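Local coordinates for alkaline phosphatase (Antarctic bacterium, PDB 2W5V), which probably hydrolyses phosphate monoesters at alkaline pH through a phosphoserine intermediate, in an active site built around zinc and magnesium ions, at residues I41-A45 and E254-D259; I72-S76 and K96-A100; A88-S92 and A136-F141; F91-I95 and V111-V115. The protein carries 1 engineered substitution. All blocks are in the same frame, centred on the assembly; numbering follows the deposited sequence.

Contact 1: I41-A45 and E254-D259. With MG (magnesium ion), chain I; ZN (zinc ion), chain H; ZN (zinc ion), chain G.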
# COMPACT_ATOMS: atom_id res chain seq x y z
N ILE B 41 11.94 -10.93 -0.81
CA ILE B 41 11.80 -9.95 0.25
C ILE B 41 12.62 -8.72 -0.12
O ILE B 41 13.84 -8.81 -0.31
CB ILE B 41 12.31 -10.50 1.59
CG1 ILE B 41 11.48 -11.72 2.01
CG2 ILE B 41 12.28 -9.42 2.66
CD1 ILE B 41 11.99 -12.38 3.30
N SER B 42 11.95 -7.59 -0.21
CA SER B 42 12.62 -6.31 -0.41
C SER B 42 12.75 -5.66 0.96
O SER B 42 11.77 -5.17 1.52
CB SER B 42 11.78 -5.42 -1.33
OG SER B 42 10.41 -5.45 -0.95
N ASP B 43 13.96 -5.67 1.50
CA ASP B 43 14.16 -5.15 2.84
C ASP B 43 13.98 -3.63 2.87
O ASP B 43 14.67 -2.90 2.16
CB ASP B 43 15.54 -5.54 3.38
CG ASP B 43 15.61 -5.43 4.89
OD1 ASP B 43 15.18 -4.39 5.42
OD2 ASP B 43 16.05 -6.40 5.56
N GLY B 44 13.03 -3.17 3.68
CA GLY B 44 12.83 -1.75 3.88
C GLY B 44 11.96 -1.06 2.84
O GLY B 44 11.87 0.17 2.84
N ALA B 45 11.32 -1.83 1.97
CA ALA B 45 10.50 -1.24 0.91
C ALA B 45 9.02 -1.07 1.29
O ALA B 45 8.26 -2.04 1.31
CB ALA B 45 10.62 -2.05 -0.38
N GLU B 254 16.55 -12.06 -1.38
CA GLU B 254 16.37 -10.76 -0.75
C GLU B 254 17.06 -9.65 -1.52
O GLU B 254 18.24 -9.74 -1.83
CB GLU B 254 16.89 -10.77 0.68
CG GLU B 254 16.67 -9.45 1.39
CD GLU B 254 17.54 -9.26 2.60
OE1 GLU B 254 18.57 -9.95 2.73
OE2 GLU B 254 17.19 -8.40 3.43
N GLY B 255 16.30 -8.59 -1.82
CA GLY B 255 16.89 -7.33 -2.23
C GLY B 255 17.29 -6.60 -0.95
O GLY B 255 16.53 -5.78 -0.43
N SER B 256 18.48 -6.91 -0.46
CA SER B 256 18.89 -6.54 0.90
C SER B 256 19.16 -5.05 1.11
O SER B 256 18.97 -4.52 2.21
CB SER B 256 20.15 -7.32 1.28
OG SER B 256 20.01 -8.71 1.01
N GLN B 257 19.62 -4.37 0.06
CA GLN B 257 20.20 -3.05 0.24
C GLN B 257 19.24 -1.89 0.03
O GLN B 257 19.63 -0.72 0.18
CB GLN B 257 21.46 -2.88 -0.61
CG GLN B 257 22.53 -3.92 -0.28
CD GLN B 257 23.87 -3.61 -0.91
OE1 GLN B 257 24.20 -2.45 -1.15
NE2 GLN B 257 24.64 -4.65 -1.18
N ILE B 258 17.99 -2.19 -0.30
CA ILE B 258 16.98 -1.16 -0.36
C ILE B 258 16.91 -0.46 0.99
O ILE B 258 16.78 0.77 1.08
CB ILE B 258 15.60 -1.75 -0.73
CG1 ILE B 258 15.67 -2.41 -2.12
CG2 ILE B 258 14.54 -0.65 -0.70
CD1 ILE B 258 14.58 -3.46 -2.37
N ASP B 259 17.01 -1.25 2.05
CA ASP B 259 16.98 -0.75 3.43
C ASP B 259 18.12 0.25 3.68
O ASP B 259 17.94 1.29 4.32
CB ASP B 259 17.09 -1.94 4.38
CG ASP B 259 17.09 -1.54 5.85
OD1 ASP B 259 16.15 -0.86 6.28
OD2 ASP B 259 18.02 -1.92 6.57
MG MG I . 17.75 -7.59 5.28
ZN ZN H . 14.70 -4.82 7.31
ZN ZN G . 17.22 -1.23 8.59
O HOH W 1 14.21 1.87 1.93
O HOH W 2 19.54 -9.00 5.16
O HOH W 3 18.80 -5.84 4.47
O HOH W 4 19.29 -2.19 9.80
O HOH W 5 18.59 -7.02 7.35
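Ile41 and Ser42 pair in parallel with Glu254 and Gly255, joined by hydrogen bonds from Gly255 N to Ile41 O (2.9 Å) and from Asp43 N to Gly255 O (3.2 Å). Metal ligands sit in this pairing and just past it. Asp43 bridges two metals: OD2 binds magnesium at 2.1 Å, while OD1 binds a zinc ion at 2.0 Å. Glu254 meets it there, its extended chain bringing OE2 to the same magnesium, also at 2.1 Å, and Thr137 and three waters complete the shell. This is the three-metal centre of the alkaline phosphatase fold, set at the C-terminal ends of neighbouring central strands. Asp259, with CG anti to its backbone N (chi1 180°), runs alongside Asp43 and grips the second zinc through both carboxylate oxygens; His263 and His337 bind that ion too. Behind the metals, Ile258 lays CD1 against Ser42 CB (3.6 Å) and CG2 near Ala45 CB. Cut back to an alanine, this residue would keep only the CB near Asp43 O and is likely to leave a gap beside Ser42 and Ala45. Gly44 passes so near Asp259 CA that a side chain would collide with it.

Contact 2: I72-S76 and K96-A100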
# COMPACT_ATOMS: atom_id res chain seq x y z
N ILE B 72 0.39 -6.50 5.21
CA ILE B 72 0.80 -7.03 6.51
C ILE B 72 1.13 -5.96 7.54
O ILE B 72 1.68 -4.90 7.22
CB ILE B 72 2.00 -8.01 6.41
CG1 ILE B 72 3.16 -7.38 5.62
CG2 ILE B 72 1.57 -9.30 5.76
CD1 ILE B 72 4.45 -8.26 5.64
N LYS B 73 0.81 -6.27 8.79
CA LYS B 73 1.17 -5.44 9.92
C LYS B 73 2.46 -6.00 10.49
O LYS B 73 2.56 -7.21 10.73
CB LYS B 73 0.06 -5.46 10.97
CG LYS B 73 0.34 -4.49 12.12
CD LYS B 73 -0.82 -4.39 13.10
CE LYS B 73 -0.43 -3.49 14.27
NZ LYS B 73 -1.53 -3.41 15.27
N THR B 74 3.46 -5.15 10.70
CA THR B 74 4.83 -5.64 10.90
C THR B 74 5.40 -5.54 12.32
O THR B 74 6.57 -5.90 12.52
CB THR B 74 5.81 -4.91 9.98
OG1 THR B 74 5.78 -3.51 10.29
CG2 THR B 74 5.42 -5.12 8.50
N SER B 75 4.62 -5.06 13.28
CA SER B 75 5.16 -4.88 14.64
C SER B 75 5.66 -6.19 15.24
O SER B 75 5.13 -7.27 14.94
CB SER B 75 4.12 -4.24 15.57
OG SER B 75 3.76 -2.94 15.14
N SER B 76 6.69 -6.11 16.07
CA SER B 76 7.27 -7.28 16.72
C SER B 76 6.50 -7.60 18.00
O SER B 76 5.47 -6.98 18.28
CB SER B 76 8.75 -7.03 17.05
OG SER B 76 8.87 -6.23 18.22
N LYS B 96 5.50 -13.92 16.25
CA LYS B 96 5.97 -12.59 16.63
C LYS B 96 7.07 -12.78 17.66
O LYS B 96 6.91 -13.55 18.61
CB LYS B 96 4.84 -11.78 17.27
CG LYS B 96 3.68 -11.46 16.34
CD LYS B 96 3.99 -10.26 15.46
CE LYS B 96 2.72 -9.65 14.88
NZ LYS B 96 3.03 -8.64 13.81
N THR B 97 8.18 -12.08 17.49
CA THR B 97 9.30 -12.20 18.42
C THR B 97 9.95 -10.83 18.61
O THR B 97 9.51 -9.85 18.00
CB THR B 97 10.31 -13.27 17.95
OG1 THR B 97 11.29 -13.49 18.97
CG2 THR B 97 10.99 -12.86 16.64
N TYR B 98 10.98 -10.77 19.45
CA TYR B 98 11.59 -9.50 19.85
C TYR B 98 12.58 -8.99 18.79
O TYR B 98 13.22 -9.79 18.12
CB TYR B 98 12.26 -9.61 21.23
CG TYR B 98 13.39 -10.65 21.35
CD1 TYR B 98 14.69 -10.33 20.98
CD2 TYR B 98 13.14 -11.93 21.84
CE1 TYR B 98 15.71 -11.25 21.07
CE2 TYR B 98 14.17 -12.87 21.95
CZ TYR B 98 15.46 -12.52 21.56
OH TYR B 98 16.50 -13.42 21.66
N ASN B 99 12.69 -7.67 18.63
CA ASN B 99 13.69 -7.13 17.70
C ASN B 99 15.06 -7.71 18.03
O ASN B 99 15.46 -7.74 19.19
CB ASN B 99 13.75 -5.60 17.73
CG ASN B 99 12.56 -4.94 17.02
OD1 ASN B 99 11.70 -5.63 16.47
ND2 ASN B 99 12.52 -3.61 17.03
N ALA B 100 15.75 -8.16 16.98
CA ALA B 100 17.08 -8.77 17.06
C ALA B 100 17.05 -10.30 17.11
O ALA B 100 18.07 -10.95 16.92
CB ALA B 100 17.91 -8.20 18.21
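Polar contact comes first: Lys96 reaches Ser75 with its ammonium group, NZ bonding to Ser75 O at 2.8 Å in the carbonyl plane. The lysine chain is bent at its second torsion (chi2 -81°) and extended beyond, which carries NZ from the loop 96-100 to the residues just after strand 68-73. Lys73 O is also near, 3.4 Å from NZ. The same nitrogen forms a salt bridge with Glu359 and a hydrogen bond with Asn360, tying the loop to edge strand 356-359 and the residue that follows it. Van der Waals contact makes up the rest. Lys96 CD and CE lie along Ser75 O, CD at 3.2 Å, and Ser76 CB packs against two oxygens, Thr97 O at 3.1 Å and Asn99 OD1 at 3.3 Å. The polar ends here have other partners: Ser76 OG bonds Glu79 and Asn99 OD1 bonds Ser86, at the start of helix 86-93. Ser75 OG turns to Tyr55 of the second subunit, so this corner of the mixed sheet also adjoins the dimer interface. With a carboxylate, a backbone carbonyl and an amide oxygen about it, the Lys96 ammonium is probably kept charged, and this one cation links the loop to the chain just after the strand and the neighbouring edge strand.

Contact 3: A88-S92 and A136-F141. With MG (magnesium ion), chain I.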
# COMPACT_ATOMS: atom_id res chain seq x y z
N ALA B 88 11.89 -10.83 9.70
CA ALA B 88 12.15 -12.00 8.88
C ALA B 88 11.75 -13.28 9.62
O ALA B 88 11.29 -14.24 9.00
CB ALA B 88 13.61 -12.06 8.49
N THR B 89 11.95 -13.30 10.93
CA THR B 89 11.60 -14.48 11.72
C THR B 89 10.06 -14.68 11.71
O THR B 89 9.57 -15.81 11.76
CB THR B 89 12.14 -14.39 13.17
OG1 THR B 89 13.58 -14.37 13.15
CG2 THR B 89 11.69 -15.60 14.00
N ALA B 90 9.31 -13.58 11.62
CA ALA B 90 7.86 -13.69 11.46
C ALA B 90 7.53 -14.53 10.22
O ALA B 90 6.69 -15.43 10.28
CB ALA B 90 7.21 -12.32 11.36
N PHE B 91 8.21 -14.23 9.12
CA PHE B 91 8.02 -14.95 7.85
C PHE B 91 8.56 -16.38 7.91
O PHE B 91 7.92 -17.32 7.43
CB PHE B 91 8.74 -14.25 6.70
CG PHE B 91 8.30 -12.83 6.44
CD1 PHE B 91 7.04 -12.38 6.81
CD2 PHE B 91 9.15 -11.95 5.79
CE1 PHE B 91 6.64 -11.07 6.55
CE2 PHE B 91 8.76 -10.64 5.52
CZ PHE B 91 7.50 -10.20 5.90
N SER B 92 9.75 -16.54 8.47
CA SER B 92 10.41 -17.84 8.40
C SER B 92 9.88 -18.85 9.41
O SER B 92 9.92 -20.05 9.15
CB SER B 92 11.92 -17.69 8.58
OG SER B 92 12.23 -17.31 9.91
N ALA B 136 20.57 -10.34 8.96
CA ALA B 136 19.36 -10.75 9.67
C ALA B 136 18.34 -11.49 8.79
O ALA B 136 17.77 -12.50 9.22
CB ALA B 136 18.71 -9.55 10.36
N THR B 137 18.10 -10.99 7.58
CA THR B 137 17.05 -11.58 6.74
C THR B 137 17.35 -13.03 6.29
O THR B 137 16.55 -13.93 6.57
CB THR B 137 16.72 -10.68 5.52
OG1 THR B 137 16.59 -9.32 5.96
CG2 THR B 137 15.41 -11.11 4.87
N PRO B 138 18.49 -13.25 5.60
CA PRO B 138 18.83 -14.63 5.22
C PRO B 138 18.97 -15.50 6.46
O PRO B 138 18.52 -16.64 6.47
CB PRO B 138 20.21 -14.51 4.55
CG PRO B 138 20.50 -13.10 4.41
CD PRO B 138 19.53 -12.29 5.22
N ALA B 139 19.59 -14.96 7.50
CA ALA B 139 19.91 -15.76 8.69
C ALA B 139 18.66 -16.36 9.31
O ALA B 139 18.66 -17.51 9.76
CB ALA B 139 20.64 -14.91 9.72
N SER B 140 17.59 -15.58 9.33
CA SER B 140 16.35 -16.03 9.94
C SER B 140 15.79 -17.27 9.25
O SER B 140 14.95 -17.97 9.83
CB SER B 140 15.29 -14.92 9.93
OG SER B 140 15.70 -13.83 10.74
N PHE B 141 16.25 -17.56 8.04
CA PHE B 141 15.75 -18.73 7.32
C PHE B 141 16.59 -20.01 7.52
O PHE B 141 16.18 -21.08 7.09
CB PHE B 141 15.55 -18.41 5.84
CG PHE B 141 14.35 -17.54 5.57
CD1 PHE B 141 14.42 -16.17 5.79
CD2 PHE B 141 13.15 -18.09 5.16
CE1 PHE B 141 13.31 -15.36 5.58
CE2 PHE B 141 12.03 -17.28 4.95
CZ PHE B 141 12.11 -15.92 5.16
MG MG I . 17.75 -7.59 5.28
O HOH W 2 19.54 -9.00 5.16
O HOH W 3 18.80 -5.84 4.47
O HOH W 5 18.59 -7.02 7.35
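Ser92 places OG between its backbone N and carbonyl carbon (chi1 69°), aimed at Ser140 O, while Phe141, with CG anti to its carbonyl carbon (chi1 -74°), swings its ring beneath Ser92 CB. The two segments are helix 86-93 and the short helix 136-139, packed together on one face of the central sheet of the alkaline phosphatase fold. Ser92 OG donates to Ser140 O at 2.8 Å from well above the carbonyl plane. Its CB sits over the middle of the Phe141 ring in a CH-pi contact, 3.6 Å from the centroid. Ala88 fills the other end of the interface, CB lying 3.5 Å from Ser140 OG and 3.9 Å from Thr137 CA. Beyond the ring, Leu39, Ile41, Phe250 and Met252 of the sheet pack against Phe141; a serine in its place takes away the ring under Ser92 CB and would probably leave a hole between helix and sheet. Ser140 OG turns back to Ala136 O at 2.9 Å, and that carbonyl also takes Ser140 N from the opposite face of its plane. Next to Ala136, Thr137 OG1 binds the magnesium at 2.2 Å; its methyl, CG2, points back to Ala88 CB at 4.2 Å.

Contact 4: F91-I95 and V111-V115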
# COMPACT_ATOMS: atom_id res chain seq x y z
N PHE B 91 8.21 -14.23 9.12
CA PHE B 91 8.02 -14.95 7.85
C PHE B 91 8.56 -16.38 7.91
O PHE B 91 7.92 -17.32 7.43
CB PHE B 91 8.74 -14.25 6.70
CG PHE B 91 8.30 -12.83 6.44
CD1 PHE B 91 7.04 -12.38 6.81
CD2 PHE B 91 9.15 -11.95 5.79
CE1 PHE B 91 6.64 -11.07 6.55
CE2 PHE B 91 8.76 -10.64 5.52
CZ PHE B 91 7.50 -10.20 5.90
N SER B 92 9.75 -16.54 8.47
CA SER B 92 10.41 -17.84 8.40
C SER B 92 9.88 -18.85 9.41
O SER B 92 9.92 -20.05 9.15
CB SER B 92 11.92 -17.69 8.58
OG SER B 92 12.23 -17.31 9.91
N CYS B 93 9.40 -18.36 10.56
CA CYS B 93 9.00 -19.24 11.66
C CYS B 93 7.55 -19.10 12.10
O CYS B 93 7.02 -19.98 12.78
CB CYS B 93 9.92 -19.03 12.87
SG CYS B 93 11.65 -19.45 12.52
N GLY B 94 6.90 -18.01 11.71
CA GLY B 94 5.48 -17.85 11.96
C GLY B 94 5.10 -17.36 13.35
O GLY B 94 3.95 -17.53 13.78
N ILE B 95 6.04 -16.73 14.04
CA ILE B 95 5.77 -16.16 15.36
C ILE B 95 6.19 -14.69 15.42
O ILE B 95 7.12 -14.28 14.72
CB ILE B 95 6.54 -16.90 16.45
CG1 ILE B 95 8.04 -16.85 16.15
CG2 ILE B 95 6.04 -18.34 16.56
CD1 ILE B 95 8.88 -17.01 17.36
N VAL B 111 12.60 -22.01 17.35
CA VAL B 111 11.32 -22.43 16.81
C VAL B 111 11.57 -23.00 15.41
O VAL B 111 12.48 -22.55 14.71
CB VAL B 111 10.30 -21.26 16.82
CG1 VAL B 111 10.99 -19.95 16.48
CG2 VAL B 111 9.16 -21.52 15.86
N LYS B 112 10.79 -24.00 15.03
CA LYS B 112 10.95 -24.65 13.73
C LYS B 112 10.63 -23.71 12.57
O LYS B 112 9.57 -23.10 12.55
CB LYS B 112 10.05 -25.88 13.65
CG LYS B 112 10.27 -26.76 12.43
CD LYS B 112 9.42 -28.01 12.56
CE LYS B 112 9.69 -29.02 11.46
NZ LYS B 112 8.77 -30.20 11.60
N SER B 113 11.54 -23.62 11.60
CA SER B 113 11.39 -22.71 10.47
C SER B 113 10.80 -23.38 9.23
O SER B 113 10.73 -24.61 9.15
CB SER B 113 12.75 -22.12 10.09
OG SER B 113 13.47 -23.03 9.27
N ILE B 114 10.41 -22.57 8.25
CA ILE B 114 9.84 -23.08 7.01
C ILE B 114 10.89 -23.88 6.22
O ILE B 114 10.56 -24.84 5.53
CB ILE B 114 9.24 -21.94 6.15
CG1 ILE B 114 8.36 -22.51 5.03
CG2 ILE B 114 10.35 -21.08 5.60
CD1 ILE B 114 7.14 -23.29 5.53
N VAL B 115 12.15 -23.49 6.33
CA VAL B 115 13.23 -24.25 5.70
C VAL B 115 13.38 -25.64 6.33
O VAL B 115 13.61 -26.63 5.63
CB VAL B 115 14.57 -23.48 5.74
CG1 VAL B 115 15.74 -24.38 5.36
CG2 VAL B 115 14.51 -22.26 4.81
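This is a partly buried junction between two helix ends, where the C-terminal end of helix 86-93 meets the residues leading into helix 114-120. One backbone bond joins them: Ile114 N donates to Ser92 O at 2.7 Å. The same oxygen also receives a CA-H contact from Ser113 CA at 3.3 Å, so the end of one helix is fixed to the first turn of the next. Ser113 is the N-cap of helix 114-120. Cys93 SG, set beside its own backbone N (chi1 -62°), is thereby brought within 3.8 Å of Ser113 CB. Outward from there the contact becomes apolar. Val111 CG1 touches Cys93 CB at 3.9 Å and Ile95 CD1 at 3.7 Å, the valine and isoleucine side chains running antiparallel alongside one another. Gly94, between Cys93 and Ile95, has positive phi (82°) and ends the helix; a CB there would crowd Cys93 O. The turn it makes carries Ile95 round to Val111. Gly94 O accepts hydrogen bonds from Asn361 and His365, which holds the turn to the start of helix 362-371, while Ile114 packs on Phe364 of that helix and on Phe250 of strand 249-255.

Contacts 1 and 3 are fully buried, whereas contacts 2 and 4 are partly exposed and lie farther from the centre of the chain. Contact 1 is strand pairing and metal coordination; contact 3 is helix packing that supplies the third protein ligand of the same magnesium, with Thr137 OG1 2.8 Å from Glu254 OE2. Contacts 3 and 4 share Phe91 and Ser92: one uses the serine's side chain, the other its carbonyl. Phe91 also packs on Ile41 of contact 1 and Ile72 of contact 2, joining helix 86-93 to two strands of the main sheet. Contact 2 turns on the amino group of Lys96, close to the dimer interface, contact 4 on aliphatic side chains, a cysteine and one backbone bond.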